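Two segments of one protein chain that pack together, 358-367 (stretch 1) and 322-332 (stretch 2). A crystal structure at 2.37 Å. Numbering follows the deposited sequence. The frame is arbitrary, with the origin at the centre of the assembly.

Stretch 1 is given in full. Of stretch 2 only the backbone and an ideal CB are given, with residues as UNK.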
# COMPACT_ATOMS: atom_id res chain seq x y z
N GLU A 358 -12.89 -18.50 19.68
CA GLU A 358 -12.38 -19.85 19.87
C GLU A 358 -11.99 -20.50 18.57
O GLU A 358 -10.97 -21.20 18.50
CB GLU A 358 -13.42 -20.71 20.58
CG GLU A 358 -13.39 -20.57 22.08
CD GLU A 358 -11.99 -20.73 22.66
OE1 GLU A 358 -11.17 -19.80 22.52
OE2 GLU A 358 -11.73 -21.80 23.27
N LYS A 359 -12.79 -20.28 17.55
CA LYS A 359 -12.51 -20.81 16.24
C LYS A 359 -11.22 -20.29 15.65
O LYS A 359 -10.49 -21.03 15.05
CB LYS A 359 -13.65 -20.57 15.31
CG LYS A 359 -14.88 -21.09 15.84
CD LYS A 359 -15.75 -21.49 14.72
CE LYS A 359 -17.20 -21.24 15.04
NZ LYS A 359 -18.11 -22.11 14.26
N GLU A 360 -10.96 -19.02 15.84
CA GLU A 360 -9.70 -18.40 15.39
C GLU A 360 -8.54 -18.97 16.18
O GLU A 360 -7.59 -19.48 15.59
CB GLU A 360 -9.76 -16.88 15.58
CG GLU A 360 -8.44 -16.15 15.49
CD GLU A 360 -8.58 -14.65 15.78
OE1 GLU A 360 -9.58 -14.03 15.34
OE2 GLU A 360 -7.68 -14.07 16.44
N GLY A 361 -8.63 -18.92 17.51
CA GLY A 361 -7.63 -19.51 18.38
C GLY A 361 -7.25 -20.94 18.05
O GLY A 361 -6.08 -21.29 17.99
N LEU A 362 -8.23 -21.80 17.81
CA LEU A 362 -7.93 -23.17 17.45
C LEU A 362 -7.32 -23.33 16.09
O LEU A 362 -6.20 -23.79 15.96
CB LEU A 362 -9.25 -23.92 17.38
CG LEU A 362 -9.46 -25.40 17.69
CD1 LEU A 362 -10.52 -25.95 16.82
CD2 LEU A 362 -8.23 -26.21 17.62
N PHE A 363 -8.02 -22.86 15.08
CA PHE A 363 -7.49 -22.79 13.72
C PHE A 363 -6.07 -22.20 13.67
O PHE A 363 -5.22 -22.72 12.95
CB PHE A 363 -8.46 -21.99 12.85
CG PHE A 363 -8.04 -21.86 11.41
CD1 PHE A 363 -7.98 -22.97 10.58
CD2 PHE A 363 -7.72 -20.61 10.88
CE1 PHE A 363 -7.60 -22.83 9.26
CE2 PHE A 363 -7.33 -20.47 9.56
CZ PHE A 363 -7.28 -21.58 8.75
N LYS A 364 -5.80 -21.15 14.45
CA LYS A 364 -4.47 -20.54 14.46
C LYS A 364 -3.39 -21.56 14.80
O LYS A 364 -2.28 -21.51 14.26
CB LYS A 364 -4.41 -19.39 15.47
CG LYS A 364 -4.87 -18.07 14.92
CD LYS A 364 -4.81 -17.00 15.98
CE LYS A 364 -4.88 -15.61 15.36
NZ LYS A 364 -4.58 -14.58 16.39
N SER A 365 -3.61 -22.38 15.82
CA SER A 365 -2.65 -23.42 16.13
C SER A 365 -2.64 -24.59 15.20
O SER A 365 -1.61 -25.05 14.79
CB SER A 365 -2.68 -23.87 17.58
OG SER A 365 -1.50 -23.41 18.22
N TYR A 366 -3.81 -25.06 14.83
CA TYR A 366 -3.84 -26.15 13.87
C TYR A 366 -2.92 -25.78 12.72
O TYR A 366 -2.21 -26.62 12.17
CB TYR A 366 -5.27 -26.35 13.35
CG TYR A 366 -6.11 -27.26 14.22
CD1 TYR A 366 -7.29 -27.81 13.74
CD2 TYR A 366 -5.70 -27.59 15.51
CE1 TYR A 366 -8.06 -28.66 14.53
CE2 TYR A 366 -6.46 -28.43 16.30
CZ TYR A 366 -7.64 -28.96 15.81
OH TYR A 366 -8.40 -29.80 16.61
N LEU A 367 -2.93 -24.50 12.38
CA LEU A 367 -2.13 -23.93 11.30
C LEU A 367 -0.64 -24.04 11.60
O LEU A 367 0.18 -24.33 10.71
CB LEU A 367 -2.51 -22.46 11.18
CG LEU A 367 -2.63 -21.72 9.85
CD1 LEU A 367 -3.21 -22.60 8.75
CD2 LEU A 367 -3.51 -20.50 10.09
N UNK A 322 -17.77 -25.11 5.56
CA UNK A 322 -17.31 -26.39 6.11
C UNK A 322 -16.27 -26.19 7.21
O UNK A 322 -16.19 -26.96 8.16
CB UNK A 322 -16.73 -27.26 5.00
N UNK A 323 -15.47 -25.14 7.07
CA UNK A 323 -14.37 -24.92 7.98
C UNK A 323 -14.91 -24.51 9.34
O UNK A 323 -14.42 -24.97 10.37
CB UNK A 323 -13.41 -23.86 7.43
N UNK A 324 -15.92 -23.64 9.33
CA UNK A 324 -16.53 -23.19 10.58
C UNK A 324 -17.07 -24.38 11.35
O UNK A 324 -16.88 -24.49 12.56
CB UNK A 324 -17.65 -22.18 10.31
N UNK A 325 -17.76 -25.28 10.65
CA UNK A 325 -18.34 -26.44 11.29
C UNK A 325 -17.28 -27.30 11.94
O UNK A 325 -17.49 -27.79 13.05
CB UNK A 325 -19.14 -27.26 10.28
N UNK A 326 -16.15 -27.49 11.25
CA UNK A 326 -15.05 -28.32 11.77
C UNK A 326 -14.42 -27.70 13.02
O UNK A 326 -13.91 -28.41 13.89
CB UNK A 326 -13.98 -28.52 10.69
N UNK A 327 -14.41 -26.38 13.10
CA UNK A 327 -13.81 -25.72 14.26
C UNK A 327 -14.80 -25.69 15.43
O UNK A 327 -14.41 -25.49 16.58
CB UNK A 327 -13.37 -24.30 13.90
N UNK A 328 -16.08 -25.87 15.11
CA UNK A 328 -17.11 -25.94 16.14
C UNK A 328 -16.94 -27.21 16.96
O UNK A 328 -17.05 -27.19 18.18
CB UNK A 328 -18.51 -25.89 15.52
N UNK A 329 -16.63 -28.29 16.27
CA UNK A 329 -16.59 -29.61 16.88
C UNK A 329 -15.18 -30.04 17.23
O UNK A 329 -14.91 -31.24 17.32
CB UNK A 329 -17.23 -30.64 15.94
N UNK A 330 -14.27 -29.11 17.27
CA UNK A 330 -12.98 -29.44 17.78
C UNK A 330 -12.48 -30.68 17.06
O UNK A 330 -11.77 -31.50 17.62
CB UNK A 330 -13.02 -29.65 19.30
N UNK A 331 -12.77 -30.75 15.79
CA UNK A 331 -12.28 -31.82 14.98
C UNK A 331 -10.77 -31.74 14.95
O UNK A 331 -10.20 -30.70 15.18
CB UNK A 331 -12.87 -31.77 13.57
N UNK A 332 -10.14 -32.87 14.66
CA UNK A 332 -8.68 -33.02 14.69
C UNK A 332 -7.94 -32.26 13.60
O UNK A 332 -8.49 -32.00 12.57
CB UNK A 332 -8.32 -34.50 14.58

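Positions 322 to 328 form the end of a helix that crosses the helix of stretch 1 almost at right angles, 91°. Position 322 lies out of reach of stretch 1, which sets no demand there; it is Ala322.

At 323 the CA-to-CB bond points toward stretch 1, yet nothing of stretch 1 lies within 5.5 Å of the ideal CB. A long apolar side chain could cross that gap to the Phe363 ring, so leucine, methionine or isoleucine would suit. The residue is Leu323, whose CD1 sits over one face of the ring, 4.1 Å from CE1 of Phe363.

Position 324 points sideways, its ideal CB 4.0 Å from Lys359 NZ. An acid could meet the charge, and an apolar chain could lie along the lysine methylenes. Leu324 takes the second course, CD1 lying 3.9 Å from CD of Lys359, while its backbone O accepts a hydrogen bond from Lys359 NZ at 3.2 Å.

Position 325 points away and tolerates almost any helix former; it is Glu325. At 326 the bond is sideways and nothing of stretch 1 lies within 5.5 Å of the ideal CB, so the choice is again loose; Met326 makes no contact with stretch 1.

Position 327 is the centre of the contact. Its CA is 5.5 Å from Lys359 CA. The ideal CB points toward stretch 1, 3.8 Å from Lys359 CD and 4.4 Å from Leu362 CD1. So close an approach favours a medium-sized apolar residue. Leu327 places CD2 3.6 Å from CD1 of Leu362 and CD1 3.6 Å from CB of Phe363, bridging successive residues of the opposing helix.

Position 328 points away overall, but Lys359 NZ is 4.0 Å from its ideal CB. A short acceptor such as serine, threonine or aspartate would serve. The OG of Ser328 accepts a hydrogen bond from Lys359 NZ at 2.7 Å.

Position 329, the first to leave helical phi/psi, points away, so many residues, polar ones included, would do; it is Glu329.

At 330 phi/psi are 51/38, a left-handed conformation easiest for glycine, asparagine or aspartate. The bond points sideways, however, and a long basic chain could reach the charge of Glu358. Arg330 does: NH2 forms a salt bridge with OE2 of Glu358 at 2.9 Å, its hydrogen bond weak at 121°, and one guanidinium face covers Leu362 CG.

Positions 331 and 332 are extended. The sideways 331 suits many residues; Val331 contributes chiefly its backbone O, which accepts a very short 2.5 Å hydrogen bond from Tyr366 OH. Position 332 points away, so many residues fit, and phi of -68° allows proline too. Pro332 has its C 3.7 Å from CE1 of Tyr366.

Stretch 2 (322-332) ALLEMLSERVP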
# COMPACT_ATOMS: atom_id res chain seq x y z
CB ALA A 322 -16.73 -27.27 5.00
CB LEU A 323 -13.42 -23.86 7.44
CG LEU A 323 -11.97 -23.86 7.96
CD1 LEU A 323 -11.45 -22.43 8.04
CD2 LEU A 323 -11.83 -24.53 9.31
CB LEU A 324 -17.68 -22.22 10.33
CG LEU A 324 -17.40 -20.73 10.13
CD1 LEU A 324 -16.33 -20.22 11.09
CD2 LEU A 324 -17.00 -20.48 8.71
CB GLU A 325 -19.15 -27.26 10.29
CG GLU A 325 -20.53 -26.70 9.98
CD GLU A 325 -21.45 -27.75 9.41
OE1 GLU A 325 -22.68 -27.52 9.36
OE2 GLU A 325 -20.94 -28.83 9.01
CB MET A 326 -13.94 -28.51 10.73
CG MET A 326 -14.24 -29.34 9.50
SD MET A 326 -12.78 -29.15 8.43
CE MET A 326 -13.35 -29.79 6.85
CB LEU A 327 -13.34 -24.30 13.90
CG LEU A 327 -12.18 -24.19 12.91
CD1 LEU A 327 -11.96 -22.73 12.52
CD2 LEU A 327 -10.89 -24.80 13.47
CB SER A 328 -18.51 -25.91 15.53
OG SER A 328 -18.86 -24.60 15.11
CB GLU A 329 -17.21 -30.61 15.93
CG GLU A 329 -18.37 -30.04 15.16
CD GLU A 329 -18.59 -30.76 13.87
OE1 GLU A 329 -17.89 -31.78 13.64
OE2 GLU A 329 -19.44 -30.32 13.07
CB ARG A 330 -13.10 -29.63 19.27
CG ARG A 330 -13.43 -28.36 20.02
CD ARG A 330 -12.17 -27.55 20.18
NE ARG A 330 -12.39 -26.20 20.67
CZ ARG A 330 -11.77 -25.67 21.71
NH1 ARG A 330 -10.86 -26.37 22.38
NH2 ARG A 330 -12.05 -24.44 22.08
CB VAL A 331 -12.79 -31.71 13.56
CG1 VAL A 331 -12.08 -32.66 12.70
CG2 VAL A 331 -14.26 -31.98 13.50
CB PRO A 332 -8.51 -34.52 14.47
CG PRO A 332 -9.71 -35.08 14.96
CD PRO A 332 -10.79 -34.18 14.58
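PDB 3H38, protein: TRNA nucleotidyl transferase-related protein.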